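Local coordinates for precorrin-6Y C5,15-methyltransferase (Corynebacterium diphtheriae, PDB 3HM2), which probably transfers methyl groups from S-adenosyl-L-methionine to a precorrin intermediate in adenosylcobalamin biosynthesis, and is represented here by its C-terminal methyltransferase domain, at residues A[54-57]-A[61-64]; A[42-47]-A[76-81]; A[25-30]-A[120-125]; A[112-117]-A[141-146]. One frame throughout, in Å; residues are numbered along the deposited sequence. Where two conformers were deposited one is given.

Contact 1: residues A[54-57]-A[61-64]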
# COMPACT_ATOMS: atom_id res chain seq x y z
N CYS A 54 -16.27 -9.60 27.82
CA CYS A 54 -16.08 -10.50 26.70
C CYS A 54 -17.39 -11.18 26.31
O CYS A 54 -18.23 -11.48 27.15
CB CYS A 54 -15.02 -11.53 27.08
SG CYS A 54 -13.30 -10.92 26.92
N PHE A 55 -17.56 -11.43 25.02
CA PHE A 55 -18.80 -12.00 24.48
C PHE A 55 -18.47 -13.10 23.46
O PHE A 55 -18.29 -12.84 22.27
CB PHE A 55 -19.68 -10.89 23.83
CG PHE A 55 -20.36 -9.95 24.83
CD1 PHE A 55 -19.81 -8.70 25.13
CD2 PHE A 55 -21.56 -10.29 25.43
CE1 PHE A 55 -20.44 -7.83 26.03
CE2 PHE A 55 -22.19 -9.42 26.31
CZ PHE A 55 -21.62 -8.19 26.61
N GLU A 56 -18.39 -14.33 23.95
CA GLU A 56 -18.06 -15.49 23.11
C GLU A 56 -19.20 -16.52 23.12
O GLU A 56 -19.76 -16.85 24.16
CB GLU A 56 -16.74 -16.12 23.60
CG GLU A 56 -16.41 -17.50 23.04
CD GLU A 56 -16.14 -17.50 21.55
OE1 GLU A 56 -15.34 -16.65 21.10
OE2 GLU A 56 -16.74 -18.34 20.82
N ILE A 57 -19.54 -17.03 21.94
CA ILE A 57 -20.60 -18.02 21.83
C ILE A 57 -20.24 -19.43 22.35
O ILE A 57 -21.07 -20.07 23.02
CB ILE A 57 -21.10 -18.09 20.37
CG1 ILE A 57 -21.33 -19.54 19.94
CG2 ILE A 57 -20.10 -17.38 19.45
CD1 ILE A 57 -21.48 -19.74 18.44
N ARG A 61 -14.49 -22.02 23.99
CA ARG A 61 -13.68 -20.82 23.78
C ARG A 61 -13.73 -19.86 24.99
O ARG A 61 -12.74 -19.17 25.26
CB ARG A 61 -14.07 -20.10 22.48
CG ARG A 61 -13.72 -20.84 21.17
CD ARG A 61 -13.59 -19.86 20.03
NE ARG A 61 -13.11 -20.43 18.76
CZ ARG A 61 -11.92 -20.18 18.22
NH1 ARG A 61 -11.04 -19.40 18.84
NH2 ARG A 61 -11.60 -20.73 17.05
N ARG A 62 -14.87 -19.81 25.69
CA ARG A 62 -14.99 -18.97 26.91
C ARG A 62 -14.07 -19.52 27.99
O ARG A 62 -13.47 -18.75 28.76
CB ARG A 62 -16.43 -18.93 27.46
CG ARG A 62 -17.44 -18.15 26.61
CD ARG A 62 -18.76 -17.84 27.36
NE ARG A 62 -19.64 -18.98 27.63
CZ ARG A 62 -20.31 -19.69 26.70
NH1 ARG A 62 -20.20 -19.39 25.42
NH2 ARG A 62 -21.09 -20.71 27.06
N GLU A 63 -13.95 -20.85 28.04
CA GLU A 63 -13.09 -21.55 29.00
C GLU A 63 -11.60 -21.22 28.81
O GLU A 63 -10.83 -21.22 29.77
CB GLU A 63 -13.33 -23.08 28.98
CG GLU A 63 -14.53 -23.59 29.82
CD GLU A 63 -14.67 -25.11 29.81
OE1 GLU A 63 -13.66 -25.82 29.63
OE2 GLU A 63 -15.81 -25.60 29.99
N ARG A 64 -11.20 -20.91 27.57
CA ARG A 64 -9.80 -20.62 27.24
C ARG A 64 -9.41 -19.13 27.36
O ARG A 64 -8.24 -18.80 27.57
CB ARG A 64 -9.46 -21.15 25.85
CG ARG A 64 -8.07 -20.80 25.37
CD ARG A 64 -7.03 -21.85 25.74
NE ARG A 64 -5.70 -21.47 25.26
CZ ARG A 64 -4.67 -22.31 25.17
NH1 ARG A 64 -4.81 -23.58 25.52
NH2 ARG A 64 -3.50 -21.87 24.73
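Arg61 lays the root of its side chain against Glu56, at the point where the chain has just left strand 50-55. Its CB packs on the carboxylate carbon, with Arg61 CB 3.5 Å from Glu56 CD, and its CD runs past OE2. The guanidinium then leads away, and Arg61 NE stays 4.7 Å from Glu56 OE2, so the opposite charges are neighbours rather than bonded partners. Glu56 turns back to meet the helix because its CG is anti to the backbone N (chi1 167°) and the chain bends at chi2. Its OE2 is held by the backbone N of Ser58, while OE1 takes a weak bond from Ser36 OG. One residue further on, Arg62 passes Glu56 at methylene level, its CG 3.7 Å from Glu56 CB. A bend at chi3 (-70°) swings its guanidinium over the turn, edge-on to two successive backbone carbonyls. Arg62 NH1 makes a weak hydrogen bond to Ile57 O at 2.6 Å; a second one to Glu56 O is doubtful, since that oxygen is less surely placed. Glu63, next in the helix, is a calcium and magnesium ligand in a structure of this protein, though no metal is bound to this chain. The tight strand-turn-helix belongs to a beta-alpha-beta unit of the Rossmann-like class I methyltransferase fold; strand 50-55, the second of the domain, ends where this fold typically places its S-adenosylmethionine pocket.

Contact 2: residues A[42-47]-A[76-81]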
# COMPACT_ATOMS: atom_id res chain seq x y z
N GLU A 42 -5.22 -7.87 26.99
CA GLU A 42 -4.19 -6.86 26.81
C GLU A 42 -4.66 -5.50 27.33
O GLU A 42 -3.94 -4.83 28.07
CB GLU A 42 -3.79 -6.75 25.34
CG GLU A 42 -2.74 -5.70 25.05
CD GLU A 42 -1.57 -5.77 26.01
OE1 GLU A 42 -1.04 -6.88 26.23
OE2 GLU A 42 -1.17 -4.72 26.55
N TRP A 43 -5.86 -5.10 26.92
CA TRP A 43 -6.51 -3.95 27.50
C TRP A 43 -6.35 -4.03 29.01
O TRP A 43 -5.97 -3.06 29.65
CB TRP A 43 -7.99 -3.97 27.08
CG TRP A 43 -8.97 -3.08 27.89
CD1 TRP A 43 -9.44 -3.32 29.17
CD2 TRP A 43 -9.63 -1.88 27.45
NE1 TRP A 43 -10.31 -2.32 29.55
CE2 TRP A 43 -10.44 -1.43 28.52
CE3 TRP A 43 -9.60 -1.13 26.26
CZ2 TRP A 43 -11.22 -0.27 28.43
CZ3 TRP A 43 -10.36 0.03 26.18
CH2 TRP A 43 -11.16 0.44 27.25
N LEU A 44 -6.60 -5.20 29.59
CA LEU A 44 -6.53 -5.36 31.04
C LEU A 44 -5.09 -5.38 31.49
O LEU A 44 -4.74 -4.79 32.52
CB LEU A 44 -7.19 -6.65 31.49
CG LEU A 44 -8.71 -6.83 31.58
CD1 LEU A 44 -8.96 -8.03 32.44
CD2 LEU A 44 -9.48 -5.60 32.12
N ARG A 45 -4.26 -6.07 30.71
CA ARG A 45 -2.87 -6.26 31.06
C ARG A 45 -1.99 -5.15 30.50
O ARG A 45 -0.84 -5.39 30.15
CB ARG A 45 -2.36 -7.61 30.58
CG ARG A 45 -1.61 -8.39 31.65
CD ARG A 45 -0.19 -8.76 31.23
NE ARG A 45 -0.10 -9.22 29.84
CZ ARG A 45 0.56 -8.58 28.87
NH1 ARG A 45 1.21 -7.44 29.11
NH2 ARG A 45 0.59 -9.09 27.65
N SER A 46 -2.54 -3.94 30.42
CA SER A 46 -1.78 -2.79 29.96
C SER A 46 -2.10 -1.55 30.79
O SER A 46 -1.41 -0.54 30.70
CB SER A 46 -2.07 -2.51 28.48
OG SER A 46 -3.27 -1.77 28.32
N THR A 47 -3.15 -1.64 31.60
CA THR A 47 -3.60 -0.51 32.40
C THR A 47 -4.20 -0.97 33.73
O THR A 47 -5.29 -1.54 33.76
CB THR A 47 -4.65 0.33 31.64
OG1 THR A 47 -4.26 0.45 30.27
CG2 THR A 47 -4.76 1.72 32.26
N ASP A 76 -9.39 -11.31 37.71
CA ASP A 76 -10.33 -10.65 38.61
C ASP A 76 -10.87 -9.31 38.10
O ASP A 76 -11.40 -8.51 38.89
CB ASP A 76 -9.69 -10.49 40.01
CG ASP A 76 -8.33 -9.78 39.97
OD1 ASP A 76 -7.67 -9.71 41.03
OD2 ASP A 76 -7.94 -9.27 38.89
N ARG A 77 -10.75 -9.08 36.80
CA ARG A 77 -11.24 -7.85 36.20
C ARG A 77 -11.83 -8.14 34.83
O ARG A 77 -12.11 -7.24 34.05
CB ARG A 77 -10.11 -6.82 36.10
CG ARG A 77 -9.01 -7.00 37.15
CD ARG A 77 -8.16 -5.78 37.27
NE ARG A 77 -8.07 -5.01 36.03
CZ ARG A 77 -6.99 -4.93 35.27
NH1 ARG A 77 -7.02 -4.20 34.19
NH2 ARG A 77 -5.87 -5.57 35.59
N ILE A 78 -12.02 -9.42 34.54
CA ILE A 78 -12.65 -9.79 33.29
C ILE A 78 -13.88 -10.63 33.60
O ILE A 78 -13.83 -11.50 34.46
CB ILE A 78 -11.68 -10.60 32.40
CG1 ILE A 78 -12.12 -10.55 30.93
CG2 ILE A 78 -11.60 -12.02 32.86
CD1 ILE A 78 -11.08 -10.90 29.96
N ALA A 79 -14.99 -10.31 32.94
CA ALA A 79 -16.09 -11.26 32.86
C ALA A 79 -16.12 -11.82 31.44
O ALA A 79 -15.95 -11.08 30.48
CB ALA A 79 -17.40 -10.60 33.17
N VAL A 80 -16.34 -13.13 31.31
CA VAL A 80 -16.51 -13.76 30.01
C VAL A 80 -17.96 -14.21 29.81
O VAL A 80 -18.37 -15.25 30.32
CB VAL A 80 -15.58 -14.97 29.84
CG1 VAL A 80 -15.48 -15.35 28.37
CG2 VAL A 80 -14.20 -14.66 30.41
N GLN A 81 -18.72 -13.42 29.06
CA GLN A 81 -20.11 -13.76 28.76
C GLN A 81 -20.22 -14.52 27.44
O GLN A 81 -19.21 -14.88 26.84
CB GLN A 81 -20.96 -12.49 28.71
CG GLN A 81 -20.74 -11.54 29.88
CD GLN A 81 -21.35 -12.06 31.17
OE1 GLN A 81 -22.21 -12.94 31.15
NE2 GLN A 81 -20.91 -11.51 32.29
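Leu44, the last residue of helix 38-44, meets Arg77 just ahead of strand 78-81, and their CA atoms are 7.4 Å apart. Arg45 is the first residue to leave helical geometry, so the carbonyl of Leu44 sits at the carboxyl end of the helix. Arg77 reaches this carbonyl with its guanidinium edge. The bond from Arg77 NH1 to Leu44 O is 2.9 Å long and fairly straight at hydrogen (156°), and the oxygen lies near the guanidinium plane. The donor approaches well to the side of the carbonyl, with a C=O...N angle of 111°. Arg77 NH2 adds a weak, longer bond to the same oxygen, and NH1 is also bonded to Thr50 OG1. A bend at chi3 (-29°) folds the arginine back over Leu44, whose CG lies over one guanidinium face. Leu44 and Arg77 run alongside one another, pointing opposite ways: Leu44 CD2 comes to 3.5 Å from Arg77 NH1, and Leu44 CD1 rests 3.6 Å from Arg77 O. That same methyl continues onto the strand, with Leu44 CD1 3.7 Å from Ile78 CB. Leu44 also touches Thr50 and Ala52 of the neighbouring strand. A positive group lying against the carboxyl end of a helix probably interacts favourably with the helix dipole, and the NH1 bonds to Leu44 O and Thr50 OG1 should limit rotation of the guanidinium, the NH2 bond being a weak addition.

Contact 3: residues A[25-30]-A[120-125]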
# COMPACT_ATOMS: atom_id res chain seq x y z
N PRO A 25 -8.41 5.28 33.37
CA PRO A 25 -8.81 4.67 34.64
C PRO A 25 -10.31 4.61 34.83
O PRO A 25 -11.08 5.52 34.43
CB PRO A 25 -8.16 5.58 35.69
CG PRO A 25 -7.05 6.32 34.95
CD PRO A 25 -7.63 6.52 33.58
N HIS A 26 -10.70 3.51 35.47
CA HIS A 26 -12.06 3.17 35.83
C HIS A 26 -12.92 2.96 34.58
O HIS A 26 -14.14 3.21 34.58
CB HIS A 26 -12.66 4.19 36.80
CG HIS A 26 -11.65 5.05 37.50
ND1 HIS A 26 -11.23 4.82 38.80
CD2 HIS A 26 -11.01 6.19 37.11
CE1 HIS A 26 -10.36 5.75 39.16
NE2 HIS A 26 -10.21 6.59 38.15
N GLU A 27 -12.26 2.51 33.52
CA GLU A 27 -12.93 2.24 32.26
C GLU A 27 -13.23 0.75 32.04
O GLU A 27 -12.50 -0.11 32.50
CB GLU A 27 -12.19 2.89 31.06
CG GLU A 27 -12.75 4.29 30.74
CD GLU A 27 -11.88 5.14 29.80
OE1 GLU A 27 -11.43 4.60 28.77
OE2 GLU A 27 -11.67 6.35 30.09
N THR A 28 -14.35 0.49 31.36
CA THR A 28 -14.81 -0.86 31.06
C THR A 28 -14.92 -1.05 29.55
O THR A 28 -15.75 -0.39 28.90
CB THR A 28 -16.21 -1.10 31.66
OG1 THR A 28 -16.19 -0.79 33.05
CG2 THR A 28 -16.65 -2.55 31.45
N LEU A 29 -14.10 -1.95 28.99
CA LEU A 29 -14.27 -2.33 27.59
C LEU A 29 -15.28 -3.44 27.35
O LEU A 29 -15.20 -4.47 28.01
CB LEU A 29 -12.94 -2.79 26.97
CG LEU A 29 -13.10 -3.34 25.54
CD1 LEU A 29 -13.35 -2.20 24.55
CD2 LEU A 29 -11.91 -4.15 25.12
N TRP A 30 -16.22 -3.25 26.41
CA TRP A 30 -16.88 -4.38 25.77
C TRP A 30 -16.03 -4.78 24.57
O TRP A 30 -15.86 -4.02 23.63
CB TRP A 30 -18.31 -4.10 25.35
CG TRP A 30 -19.28 -4.15 26.50
CD1 TRP A 30 -18.98 -4.22 27.85
CD2 TRP A 30 -20.72 -4.10 26.42
NE1 TRP A 30 -20.15 -4.23 28.60
CE2 TRP A 30 -21.22 -4.16 27.75
CE3 TRP A 30 -21.63 -4.03 25.36
CZ2 TRP A 30 -22.58 -4.12 28.02
CZ3 TRP A 30 -22.98 -4.00 25.63
CH2 TRP A 30 -23.44 -4.06 26.95
N GLY A 120 -20.49 10.71 24.49
CA GLY A 120 -19.04 10.79 24.57
C GLY A 120 -18.42 9.51 25.11
O GLY A 120 -17.51 9.55 25.94
N GLY A 121 -18.92 8.37 24.64
CA GLY A 121 -18.20 7.12 24.76
C GLY A 121 -17.54 6.70 23.46
O GLY A 121 -17.81 7.28 22.40
N ARG A 122 -16.67 5.70 23.53
CA ARG A 122 -15.76 5.40 22.44
C ARG A 122 -15.99 3.99 21.90
O ARG A 122 -16.07 3.03 22.67
CB ARG A 122 -14.30 5.56 22.89
CG ARG A 122 -13.90 6.99 23.17
CD ARG A 122 -12.65 7.05 24.03
NE ARG A 122 -12.96 7.00 25.45
CZ ARG A 122 -12.19 6.43 26.37
NH1 ARG A 122 -11.04 5.87 26.01
NH2 ARG A 122 -12.55 6.43 27.64
N LEU A 123 -16.10 3.87 20.58
CA LEU A 123 -16.00 2.55 19.92
C LEU A 123 -15.01 2.49 18.75
O LEU A 123 -15.09 3.29 17.81
CB LEU A 123 -17.36 2.06 19.41
CG LEU A 123 -17.33 0.60 18.91
CD1 LEU A 123 -18.71 -0.08 19.09
CD2 LEU A 123 -16.81 0.46 17.47
N VAL A 124 -14.11 1.51 18.80
CA VAL A 124 -13.17 1.25 17.73
C VAL A 124 -13.48 -0.09 17.09
O VAL A 124 -13.59 -1.09 17.78
CB VAL A 124 -11.77 1.26 18.29
CG1 VAL A 124 -10.77 1.64 17.20
CG2 VAL A 124 -11.73 2.27 19.42
N ALA A 125 -13.68 -0.09 15.77
CA ALA A 125 -14.03 -1.32 15.04
C ALA A 125 -13.02 -1.69 13.94
O ALA A 125 -12.31 -0.84 13.42
CB ALA A 125 -15.44 -1.22 14.47
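Glu27 and Arg122 form a salt bridge between two strands that are not neighbours in the sheet. Glu27 OE1 is modelled 2.4 Å from Arg122 NH2, an unusually short separation; this nitrogen is crowded in the model, so the detailed geometry of the pair is doubtful. As modelled, the oxygen lies at the guanidinium edge, near its plane, and the carboxylate and guanidinium planes are 77° apart. The glutamate chain is extended beyond CG, whereas the arginine bends at chi3 (-87°) to bring its end across at about a right angle. Arg122 NH1 has weak bonds to the carbonyls of Leu21 and Ala22, where helix 9-21 runs out. Strand 97-100 separates strands 27-32 and 122-127 in the parallel part of the class I methyltransferase sheet, with its 3-2-1-4-5-7-6 strand order, and the bridge passes over that middle strand. Backbones stay well apart, the closest CA atoms, those of Glu27 and Gly121, being 10.4 Å from each other. Beneath the charged pair, both side chains touch Val97. Farther along strand 122-127, Leu123 packs on Ile98 and Val124 on helix 9-21.

Contact 4: residues A[112-117]-A[141-146]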
# COMPACT_ATOMS: atom_id res chain seq x y z
N ALA A 112 -27.57 -3.05 18.81
CA ALA A 112 -27.56 -3.50 20.18
C ALA A 112 -26.32 -2.98 20.96
O ALA A 112 -26.44 -2.17 21.87
CB ALA A 112 -27.62 -5.00 20.22
N ALA A 113 -25.14 -3.44 20.61
CA ALA A 113 -23.96 -2.91 21.28
C ALA A 113 -24.16 -1.42 21.48
O ALA A 113 -23.87 -0.89 22.54
CB ALA A 113 -22.70 -3.18 20.47
N TRP A 114 -24.70 -0.75 20.47
CA TRP A 114 -24.70 0.70 20.39
C TRP A 114 -25.64 1.40 21.36
O TRP A 114 -25.28 2.39 22.00
CB TRP A 114 -25.04 1.11 18.97
CG TRP A 114 -25.01 2.58 18.71
CD1 TRP A 114 -26.07 3.37 18.40
CD2 TRP A 114 -23.86 3.43 18.72
NE1 TRP A 114 -25.66 4.66 18.21
CE2 TRP A 114 -24.31 4.73 18.39
CE3 TRP A 114 -22.50 3.22 18.95
CZ2 TRP A 114 -23.44 5.81 18.30
CZ3 TRP A 114 -21.64 4.30 18.85
CH2 TRP A 114 -22.11 5.57 18.52
N LYS A 115 -26.85 0.88 21.46
CA LYS A 115 -27.85 1.45 22.36
C LYS A 115 -27.23 1.59 23.76
O LYS A 115 -27.65 2.43 24.57
CB LYS A 115 -29.09 0.54 22.41
CG LYS A 115 -29.00 -0.54 23.50
CD LYS A 115 -29.84 -1.80 23.24
CE LYS A 115 -28.98 -3.05 23.05
NZ LYS A 115 -28.53 -3.70 24.31
N ARG A 116 -26.21 0.77 24.03
CA ARG A 116 -25.71 0.64 25.39
C ARG A 116 -24.64 1.70 25.68
O ARG A 116 -24.30 1.95 26.84
CB ARG A 116 -25.20 -0.78 25.65
CG ARG A 116 -26.26 -1.88 25.55
CD ARG A 116 -27.27 -1.84 26.71
NE ARG A 116 -26.57 -1.75 28.00
CZ ARG A 116 -26.45 -2.76 28.87
NH1 ARG A 116 -27.01 -3.94 28.62
NH2 ARG A 116 -25.78 -2.56 29.99
N LEU A 117 -24.13 2.34 24.64
CA LEU A 117 -23.03 3.26 24.82
C LEU A 117 -23.49 4.69 25.17
O LEU A 117 -24.23 5.30 24.40
CB LEU A 117 -22.13 3.26 23.57
CG LEU A 117 -20.85 4.08 23.71
CD1 LEU A 117 -19.83 3.33 24.55
CD2 LEU A 117 -20.29 4.41 22.35
N LYS A 141 -20.99 7.80 8.76
CA LYS A 141 -21.71 8.94 8.21
C LYS A 141 -22.85 9.36 9.12
O LYS A 141 -23.40 10.46 8.98
CB LYS A 141 -22.24 8.63 6.81
CG LYS A 141 -21.15 8.30 5.80
CD LYS A 141 -19.96 9.23 5.94
CE LYS A 141 -18.79 8.77 5.09
NZ LYS A 141 -19.08 8.89 3.63
N GLN A 142 -23.21 8.49 10.06
CA GLN A 142 -24.15 8.84 11.12
C GLN A 142 -23.44 9.52 12.28
O GLN A 142 -23.67 10.70 12.56
CB GLN A 142 -24.89 7.59 11.61
CG GLN A 142 -26.27 7.41 10.99
CD GLN A 142 -26.83 6.01 11.22
OE1 GLN A 142 -27.60 5.79 12.15
NE2 GLN A 142 -26.44 5.08 10.37
N PHE A 143 -22.58 8.77 12.96
CA PHE A 143 -22.20 9.10 14.33
C PHE A 143 -20.87 9.85 14.37
O PHE A 143 -20.33 10.11 15.44
CB PHE A 143 -22.11 7.83 15.18
CG PHE A 143 -23.22 6.85 14.92
CD1 PHE A 143 -24.50 7.08 15.42
CD2 PHE A 143 -22.99 5.70 14.18
CE1 PHE A 143 -25.52 6.18 15.18
CE2 PHE A 143 -24.01 4.80 13.94
CZ PHE A 143 -25.28 5.04 14.44
N GLY A 144 -20.36 10.19 13.19
CA GLY A 144 -19.09 10.89 13.09
C GLY A 144 -17.91 9.94 13.06
O GLY A 144 -17.95 8.91 12.38
N GLY A 145 -16.86 10.29 13.79
CA GLY A 145 -15.65 9.49 13.81
C GLY A 145 -14.92 9.44 12.47
O GLY A 145 -15.29 10.12 11.49
N THR A 146 -13.89 8.60 12.44
CA THR A 146 -12.83 8.70 11.46
C THR A 146 -12.27 7.32 11.13
O THR A 146 -12.16 6.48 12.03
CB THR A 146 -11.71 9.62 12.03
OG1 THR A 146 -11.72 10.88 11.34
CG2 THR A 146 -10.34 8.97 11.91
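Phe143 has both ring faces occupied: Trp114 CZ2 stands 3.3 Å above one, offset toward the rim, and the CB of its neighbour Gln142 stands 3.5 Å above the centre of the opposite face. On the tryptophan side, Phe143 CZ lies over one face near the rim. The planes of the phenyl ring and the six-membered indole ring are inclined at 47°, with centroids 4.4 Å apart, so the pair is oblique. Contact runs along the indole atoms CH2, CZ2, CE2 and NE1, and Trp114 NE1 approaches Phe143 CE1 to 3.4 Å. Trp114 reaches out from its helix with CG anti to the backbone N (chi1 -177°), spanning a CA-to-CA gap of 10.7 Å to Phe143. The indole also receives a cation-pi contact from Lys177 and meets the ring of Phe110. Lys177 bonds to the carbonyls of Trp114 and Leu117 as well, bringing the C-terminal end of the chain to this corner. Nearby, Lys141 packs on Ile162 of a second subunit. Helices 109-115 and 130-143 are successive beta-alpha-beta crossover helices against the sheet of the class I methyltransferase fold, and this aromatic pair joins them at the domain surface.

From the N terminus, strand 27-32 opens contact 3, which closes only at strand 122-127, some ninety residues later. Within that long loop, helix 38-44 opens contact 2, closed at strand 78-81, and inside this in turn lies the short-range contact 1, so the three are nested. Contacts 1 and 2 meet where strands 50-55 and 78-81 pair, through backbone bonds such as Cys54 O to Gln81 N. Trp43 packs on Leu29, joining contact 2 to contact 3. Contact 4 opens before contact 3 closes and ends after it, so these two cross; Trp30 against Arg116 links them. Together the contacts run from strand 78-81, outermost within this chain, across the parallel strands to the helices before and after strand 122-127.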